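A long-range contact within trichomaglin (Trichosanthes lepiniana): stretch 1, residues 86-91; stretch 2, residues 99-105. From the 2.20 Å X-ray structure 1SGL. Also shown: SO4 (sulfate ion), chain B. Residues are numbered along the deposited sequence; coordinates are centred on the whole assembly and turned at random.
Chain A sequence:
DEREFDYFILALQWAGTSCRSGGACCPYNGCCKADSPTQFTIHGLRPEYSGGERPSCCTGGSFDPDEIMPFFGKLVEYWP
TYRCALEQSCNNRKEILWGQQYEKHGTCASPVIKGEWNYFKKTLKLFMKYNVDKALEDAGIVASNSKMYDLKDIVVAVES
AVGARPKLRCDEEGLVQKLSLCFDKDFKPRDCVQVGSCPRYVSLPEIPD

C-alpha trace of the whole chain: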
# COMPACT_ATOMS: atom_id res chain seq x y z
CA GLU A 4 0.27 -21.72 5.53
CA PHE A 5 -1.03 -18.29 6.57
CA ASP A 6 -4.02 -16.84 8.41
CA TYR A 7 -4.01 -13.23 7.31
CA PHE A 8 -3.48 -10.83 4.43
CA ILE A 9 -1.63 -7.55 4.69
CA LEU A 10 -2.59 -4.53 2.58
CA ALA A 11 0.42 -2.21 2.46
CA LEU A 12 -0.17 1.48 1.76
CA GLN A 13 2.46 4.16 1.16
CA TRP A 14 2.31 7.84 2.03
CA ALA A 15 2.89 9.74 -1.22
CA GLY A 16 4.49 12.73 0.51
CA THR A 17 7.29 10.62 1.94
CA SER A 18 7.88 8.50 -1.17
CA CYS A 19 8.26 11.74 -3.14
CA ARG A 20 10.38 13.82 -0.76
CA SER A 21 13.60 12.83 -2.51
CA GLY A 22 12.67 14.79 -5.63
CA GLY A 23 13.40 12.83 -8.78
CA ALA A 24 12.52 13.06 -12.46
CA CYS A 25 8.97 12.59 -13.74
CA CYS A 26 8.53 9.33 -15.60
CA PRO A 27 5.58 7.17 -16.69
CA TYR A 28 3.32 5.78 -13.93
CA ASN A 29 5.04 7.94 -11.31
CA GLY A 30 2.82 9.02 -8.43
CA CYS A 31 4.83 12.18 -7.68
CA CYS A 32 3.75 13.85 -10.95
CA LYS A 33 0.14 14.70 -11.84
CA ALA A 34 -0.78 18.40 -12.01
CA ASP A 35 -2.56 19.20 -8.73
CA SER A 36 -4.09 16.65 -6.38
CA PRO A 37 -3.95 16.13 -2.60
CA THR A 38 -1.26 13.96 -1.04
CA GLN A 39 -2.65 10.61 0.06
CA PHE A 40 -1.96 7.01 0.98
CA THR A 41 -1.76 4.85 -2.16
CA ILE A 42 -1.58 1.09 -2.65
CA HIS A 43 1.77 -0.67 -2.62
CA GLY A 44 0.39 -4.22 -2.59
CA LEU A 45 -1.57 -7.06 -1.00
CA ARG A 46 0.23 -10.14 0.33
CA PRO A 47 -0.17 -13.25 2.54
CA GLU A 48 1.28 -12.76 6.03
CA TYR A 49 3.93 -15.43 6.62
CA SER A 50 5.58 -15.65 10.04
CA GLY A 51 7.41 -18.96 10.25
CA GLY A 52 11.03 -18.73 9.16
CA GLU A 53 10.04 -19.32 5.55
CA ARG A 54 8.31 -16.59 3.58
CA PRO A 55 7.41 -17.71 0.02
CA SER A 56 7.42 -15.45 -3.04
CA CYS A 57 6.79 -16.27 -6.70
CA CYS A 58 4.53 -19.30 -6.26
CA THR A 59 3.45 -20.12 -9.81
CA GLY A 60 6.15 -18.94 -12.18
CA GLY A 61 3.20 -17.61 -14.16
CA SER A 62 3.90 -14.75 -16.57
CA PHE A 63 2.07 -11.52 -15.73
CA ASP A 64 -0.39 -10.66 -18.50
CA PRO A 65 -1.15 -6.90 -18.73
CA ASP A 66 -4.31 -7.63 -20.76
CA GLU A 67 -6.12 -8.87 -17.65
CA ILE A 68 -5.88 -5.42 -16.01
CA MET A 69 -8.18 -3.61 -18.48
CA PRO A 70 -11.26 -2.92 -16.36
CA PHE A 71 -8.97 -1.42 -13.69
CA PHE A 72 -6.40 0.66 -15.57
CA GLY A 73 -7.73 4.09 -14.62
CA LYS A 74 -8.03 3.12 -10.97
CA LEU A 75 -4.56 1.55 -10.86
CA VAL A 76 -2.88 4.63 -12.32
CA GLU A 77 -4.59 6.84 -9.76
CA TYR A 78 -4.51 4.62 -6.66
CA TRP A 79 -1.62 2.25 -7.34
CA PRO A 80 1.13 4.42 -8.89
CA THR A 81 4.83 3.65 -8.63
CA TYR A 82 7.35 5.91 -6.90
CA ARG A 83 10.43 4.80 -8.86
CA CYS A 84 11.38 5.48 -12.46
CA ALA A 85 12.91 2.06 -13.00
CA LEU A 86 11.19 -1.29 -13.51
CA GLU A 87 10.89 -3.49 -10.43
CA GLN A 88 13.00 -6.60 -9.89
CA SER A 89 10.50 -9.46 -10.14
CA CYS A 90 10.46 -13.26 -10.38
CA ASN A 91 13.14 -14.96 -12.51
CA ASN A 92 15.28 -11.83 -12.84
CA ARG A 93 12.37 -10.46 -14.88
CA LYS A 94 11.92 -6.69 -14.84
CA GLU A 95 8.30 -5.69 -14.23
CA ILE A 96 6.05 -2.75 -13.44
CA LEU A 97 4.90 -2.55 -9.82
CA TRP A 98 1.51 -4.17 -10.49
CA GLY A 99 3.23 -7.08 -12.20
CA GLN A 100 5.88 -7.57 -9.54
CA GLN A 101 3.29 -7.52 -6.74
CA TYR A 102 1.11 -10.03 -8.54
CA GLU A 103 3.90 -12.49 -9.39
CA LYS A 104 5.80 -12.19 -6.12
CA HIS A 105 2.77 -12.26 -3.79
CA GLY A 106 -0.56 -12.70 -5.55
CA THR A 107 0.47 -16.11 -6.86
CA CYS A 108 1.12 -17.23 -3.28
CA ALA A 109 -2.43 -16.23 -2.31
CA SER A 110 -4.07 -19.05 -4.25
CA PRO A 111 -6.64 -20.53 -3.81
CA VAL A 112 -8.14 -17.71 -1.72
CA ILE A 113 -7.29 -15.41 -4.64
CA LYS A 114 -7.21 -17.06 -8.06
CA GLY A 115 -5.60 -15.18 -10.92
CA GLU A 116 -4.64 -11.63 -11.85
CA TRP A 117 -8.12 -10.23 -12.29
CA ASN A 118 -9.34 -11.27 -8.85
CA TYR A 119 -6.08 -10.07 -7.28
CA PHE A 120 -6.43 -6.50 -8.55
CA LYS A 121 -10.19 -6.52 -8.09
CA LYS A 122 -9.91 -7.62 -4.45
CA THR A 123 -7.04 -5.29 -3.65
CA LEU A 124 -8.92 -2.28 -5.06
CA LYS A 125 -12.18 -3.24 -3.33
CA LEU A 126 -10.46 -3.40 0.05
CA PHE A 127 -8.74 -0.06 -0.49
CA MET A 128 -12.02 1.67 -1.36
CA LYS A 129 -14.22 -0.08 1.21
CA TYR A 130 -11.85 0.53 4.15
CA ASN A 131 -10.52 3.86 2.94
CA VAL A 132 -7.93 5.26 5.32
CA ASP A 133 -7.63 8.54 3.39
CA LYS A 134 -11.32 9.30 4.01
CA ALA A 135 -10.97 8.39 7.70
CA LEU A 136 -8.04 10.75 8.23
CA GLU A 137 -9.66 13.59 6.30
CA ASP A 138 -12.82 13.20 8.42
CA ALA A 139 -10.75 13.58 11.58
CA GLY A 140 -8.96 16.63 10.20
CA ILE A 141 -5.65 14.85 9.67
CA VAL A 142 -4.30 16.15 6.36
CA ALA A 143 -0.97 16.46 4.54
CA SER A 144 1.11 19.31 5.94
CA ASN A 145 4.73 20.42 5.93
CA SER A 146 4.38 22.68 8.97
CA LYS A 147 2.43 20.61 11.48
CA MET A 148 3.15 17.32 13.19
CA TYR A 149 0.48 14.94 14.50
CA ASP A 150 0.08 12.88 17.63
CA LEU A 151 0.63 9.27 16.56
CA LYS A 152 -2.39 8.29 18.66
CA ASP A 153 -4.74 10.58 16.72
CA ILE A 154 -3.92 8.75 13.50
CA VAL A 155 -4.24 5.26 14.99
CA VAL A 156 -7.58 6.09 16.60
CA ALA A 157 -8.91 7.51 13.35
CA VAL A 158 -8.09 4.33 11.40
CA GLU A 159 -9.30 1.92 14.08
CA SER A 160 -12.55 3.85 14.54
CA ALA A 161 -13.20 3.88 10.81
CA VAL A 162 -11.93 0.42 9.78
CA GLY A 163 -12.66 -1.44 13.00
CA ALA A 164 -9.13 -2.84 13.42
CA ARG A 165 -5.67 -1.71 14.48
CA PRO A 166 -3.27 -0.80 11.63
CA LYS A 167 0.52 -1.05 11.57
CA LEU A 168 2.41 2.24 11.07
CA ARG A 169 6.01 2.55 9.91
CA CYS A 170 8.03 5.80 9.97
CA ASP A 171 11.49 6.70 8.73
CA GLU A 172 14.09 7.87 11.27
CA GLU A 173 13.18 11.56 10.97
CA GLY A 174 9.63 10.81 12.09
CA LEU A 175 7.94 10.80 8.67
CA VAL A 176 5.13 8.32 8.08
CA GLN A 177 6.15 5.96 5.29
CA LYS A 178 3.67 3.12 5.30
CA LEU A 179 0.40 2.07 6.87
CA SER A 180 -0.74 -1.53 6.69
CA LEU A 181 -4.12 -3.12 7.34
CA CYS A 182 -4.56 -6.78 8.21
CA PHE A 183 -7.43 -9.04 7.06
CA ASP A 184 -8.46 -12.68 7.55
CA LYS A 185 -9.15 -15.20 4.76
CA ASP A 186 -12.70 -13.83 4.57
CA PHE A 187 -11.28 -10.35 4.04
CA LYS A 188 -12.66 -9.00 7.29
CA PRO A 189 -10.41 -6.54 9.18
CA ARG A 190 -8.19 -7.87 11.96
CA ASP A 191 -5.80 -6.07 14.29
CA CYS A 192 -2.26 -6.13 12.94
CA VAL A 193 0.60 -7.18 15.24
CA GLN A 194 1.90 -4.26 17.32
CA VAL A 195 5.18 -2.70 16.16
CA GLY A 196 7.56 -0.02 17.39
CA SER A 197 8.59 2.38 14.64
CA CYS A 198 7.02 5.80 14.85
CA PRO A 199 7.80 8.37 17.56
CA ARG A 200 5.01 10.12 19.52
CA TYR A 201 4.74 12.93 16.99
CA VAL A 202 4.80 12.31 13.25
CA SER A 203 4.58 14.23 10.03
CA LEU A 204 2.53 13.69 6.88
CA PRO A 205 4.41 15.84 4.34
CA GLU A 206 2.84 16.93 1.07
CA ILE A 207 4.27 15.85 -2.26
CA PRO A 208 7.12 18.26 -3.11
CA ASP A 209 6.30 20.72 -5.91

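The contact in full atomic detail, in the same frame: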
# COMPACT_ATOMS: atom_id res chain seq x y z
N LEU A 86 12.09 -0.14 -13.62
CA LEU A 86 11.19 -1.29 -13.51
C LEU A 86 11.57 -2.01 -12.22
O LEU A 86 12.69 -1.86 -11.72
CB LEU A 86 11.35 -2.24 -14.71
CG LEU A 86 10.84 -1.74 -16.06
CD1 LEU A 86 11.15 -2.78 -17.13
CD2 LEU A 86 9.34 -1.48 -15.99
N GLU A 87 10.65 -2.79 -11.67
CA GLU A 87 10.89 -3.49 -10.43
C GLU A 87 11.44 -4.90 -10.65
O GLU A 87 11.01 -5.62 -11.55
CB GLU A 87 9.59 -3.57 -9.62
CG GLU A 87 8.81 -2.26 -9.53
CD GLU A 87 8.87 -1.62 -8.15
OE1 GLU A 87 8.27 -0.54 -7.96
OE2 GLU A 87 9.51 -2.20 -7.25
N GLN A 88 12.41 -5.27 -9.81
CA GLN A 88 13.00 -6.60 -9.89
C GLN A 88 11.90 -7.59 -9.50
O GLN A 88 11.37 -7.52 -8.39
CB GLN A 88 14.18 -6.69 -8.90
CG GLN A 88 14.88 -8.03 -8.91
CD GLN A 88 15.60 -8.31 -10.22
OE1 GLN A 88 16.00 -9.45 -10.49
NE2 GLN A 88 15.77 -7.27 -11.04
N SER A 89 11.56 -8.49 -10.41
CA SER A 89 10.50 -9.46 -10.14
C SER A 89 11.02 -10.90 -10.14
O SER A 89 12.21 -11.14 -9.95
CB SER A 89 9.37 -9.28 -11.16
OG SER A 89 8.23 -10.03 -10.80
N CYS A 90 10.11 -11.85 -10.36
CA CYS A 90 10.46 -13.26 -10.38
C CYS A 90 11.29 -13.64 -11.61
O CYS A 90 11.02 -13.17 -12.71
CB CYS A 90 9.18 -14.12 -10.33
SG CYS A 90 8.03 -13.72 -8.97
N ASN A 91 12.29 -14.50 -11.41
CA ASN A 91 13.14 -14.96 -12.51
C ASN A 91 13.95 -13.83 -13.15
O ASN A 91 14.07 -13.77 -14.37
CB ASN A 91 12.29 -15.62 -13.60
CG ASN A 91 11.41 -16.72 -13.07
OD1 ASN A 91 10.58 -17.27 -13.79
ND2 ASN A 91 11.58 -17.05 -11.79
N GLY A 99 2.79 -5.76 -11.79
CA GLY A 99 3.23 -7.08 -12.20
C GLY A 99 4.05 -7.76 -11.12
O GLY A 99 3.80 -8.92 -10.79
N GLN A 100 5.03 -7.04 -10.58
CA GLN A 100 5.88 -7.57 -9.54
C GLN A 100 5.06 -8.02 -8.32
O GLN A 100 5.30 -9.10 -7.78
CB GLN A 100 6.90 -6.54 -9.09
CG GLN A 100 7.75 -7.03 -7.93
CD GLN A 100 8.04 -5.94 -6.93
OE1 GLN A 100 7.13 -5.25 -6.47
NE2 GLN A 100 9.31 -5.76 -6.60
N GLN A 101 4.12 -7.18 -7.89
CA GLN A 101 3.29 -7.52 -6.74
C GLN A 101 2.47 -8.76 -7.00
O GLN A 101 2.36 -9.63 -6.13
CB GLN A 101 2.36 -6.36 -6.37
CG GLN A 101 3.08 -5.20 -5.73
CD GLN A 101 3.76 -5.60 -4.44
OE1 GLN A 101 3.12 -6.07 -3.51
NE2 GLN A 101 5.08 -5.42 -4.38
N TYR A 102 1.91 -8.86 -8.20
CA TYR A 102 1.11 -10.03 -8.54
C TYR A 102 1.93 -11.32 -8.58
O TYR A 102 1.53 -12.33 -8.00
CB TYR A 102 0.43 -9.86 -9.89
CG TYR A 102 -0.25 -11.15 -10.30
CD1 TYR A 102 -1.37 -11.60 -9.60
CD2 TYR A 102 0.27 -11.96 -11.31
CE1 TYR A 102 -1.94 -12.83 -9.89
CE2 TYR A 102 -0.30 -13.20 -11.61
CZ TYR A 102 -1.40 -13.63 -10.89
OH TYR A 102 -1.99 -14.85 -11.14
N GLU A 103 3.06 -11.30 -9.27
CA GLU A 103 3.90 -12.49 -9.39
C GLU A 103 4.56 -12.89 -8.07
O GLU A 103 4.56 -14.06 -7.69
CB GLU A 103 4.98 -12.27 -10.45
CG GLU A 103 4.47 -12.01 -11.86
CD GLU A 103 5.61 -11.99 -12.89
OE1 GLU A 103 6.67 -11.39 -12.59
OE2 GLU A 103 5.44 -12.55 -13.99
N LYS A 104 5.12 -11.92 -7.37
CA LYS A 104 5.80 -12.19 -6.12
C LYS A 104 4.87 -12.57 -4.95
O LYS A 104 5.23 -13.41 -4.12
CB LYS A 104 6.65 -10.98 -5.73
CG LYS A 104 7.66 -11.26 -4.62
CD LYS A 104 8.48 -10.02 -4.32
CE LYS A 104 9.45 -10.26 -3.17
NZ LYS A 104 10.18 -9.02 -2.79
N HIS A 105 3.68 -11.98 -4.90
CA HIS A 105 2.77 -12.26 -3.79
C HIS A 105 1.40 -12.82 -4.14
O HIS A 105 0.91 -13.74 -3.49
CB HIS A 105 2.58 -10.99 -2.96
CG HIS A 105 3.86 -10.37 -2.50
ND1 HIS A 105 4.77 -11.04 -1.72
CD2 HIS A 105 4.37 -9.13 -2.70
CE1 HIS A 105 5.80 -10.24 -1.46
NE2 HIS A 105 5.58 -9.08 -2.05
S SO4 B . 7.61 -5.99 -1.68
O1 SO4 B . 8.96 -6.31 -1.20
O2 SO4 B . 7.17 -7.04 -2.62
O3 SO4 B . 7.63 -4.69 -2.38
O4 SO4 B . 6.66 -5.91 -0.55

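A short extended segment, with strand geometry at E87 and Q88 and a loop beyond, runs past one side of a helix that spans residues 99-105 and continues at both ends. The helix is held by its own backbone bonds, such as E103 N to G99 O and K104 N to Q100 O (both 2.9 Å), with a wider pi-type turn at 102-105. The backbones come closest where the CA atoms of S89 and Q100 lie 5.0 Å apart; further on, C90 CA and K104 CA are 6.4 Å apart. The contact is small, burying 299 Å² in all.

Two hydrogen bonds cross it. Q100 NE2 donates to Q88 O at 3.2 Å and nearly straight, so the glutamine amide supplies a donor to a backbone carbonyl of the neighbouring segment. The same NE2 lies 3.6 Å from E87 OE2, a contact rather than a bond. The other end of the amide is also used: Q101 NE2 donates to Q100 OE1 at 2.9 Å. One turn along, S89 OG donates to E103 OE1 at 2.7 Å, a short bond that suits a hydroxyl facing a carboxylate. E103 OE2 is bonded elsewhere in the structure, so both oxygens of this buried acid are satisfied.

Van der Waals packing fills the rest. The small side chain of S89 allows close approach, with OG 3.6 Å from Q100 CA. C90, covalently bonded elsewhere in the structure, lays its SG 3.7 Å from E103 CB and 3.8 Å from K104 N, its compact sulfur resting against the helix backbone.

A sulfate, probably from the crystallisation liquor, collects donors from the helix stretch: H105 NE2 to O2 at 2.6 Å, Q101 NE2 to O2 at 3.2 Å, and, weakly, K104 NZ to O1 at 3.4 Å.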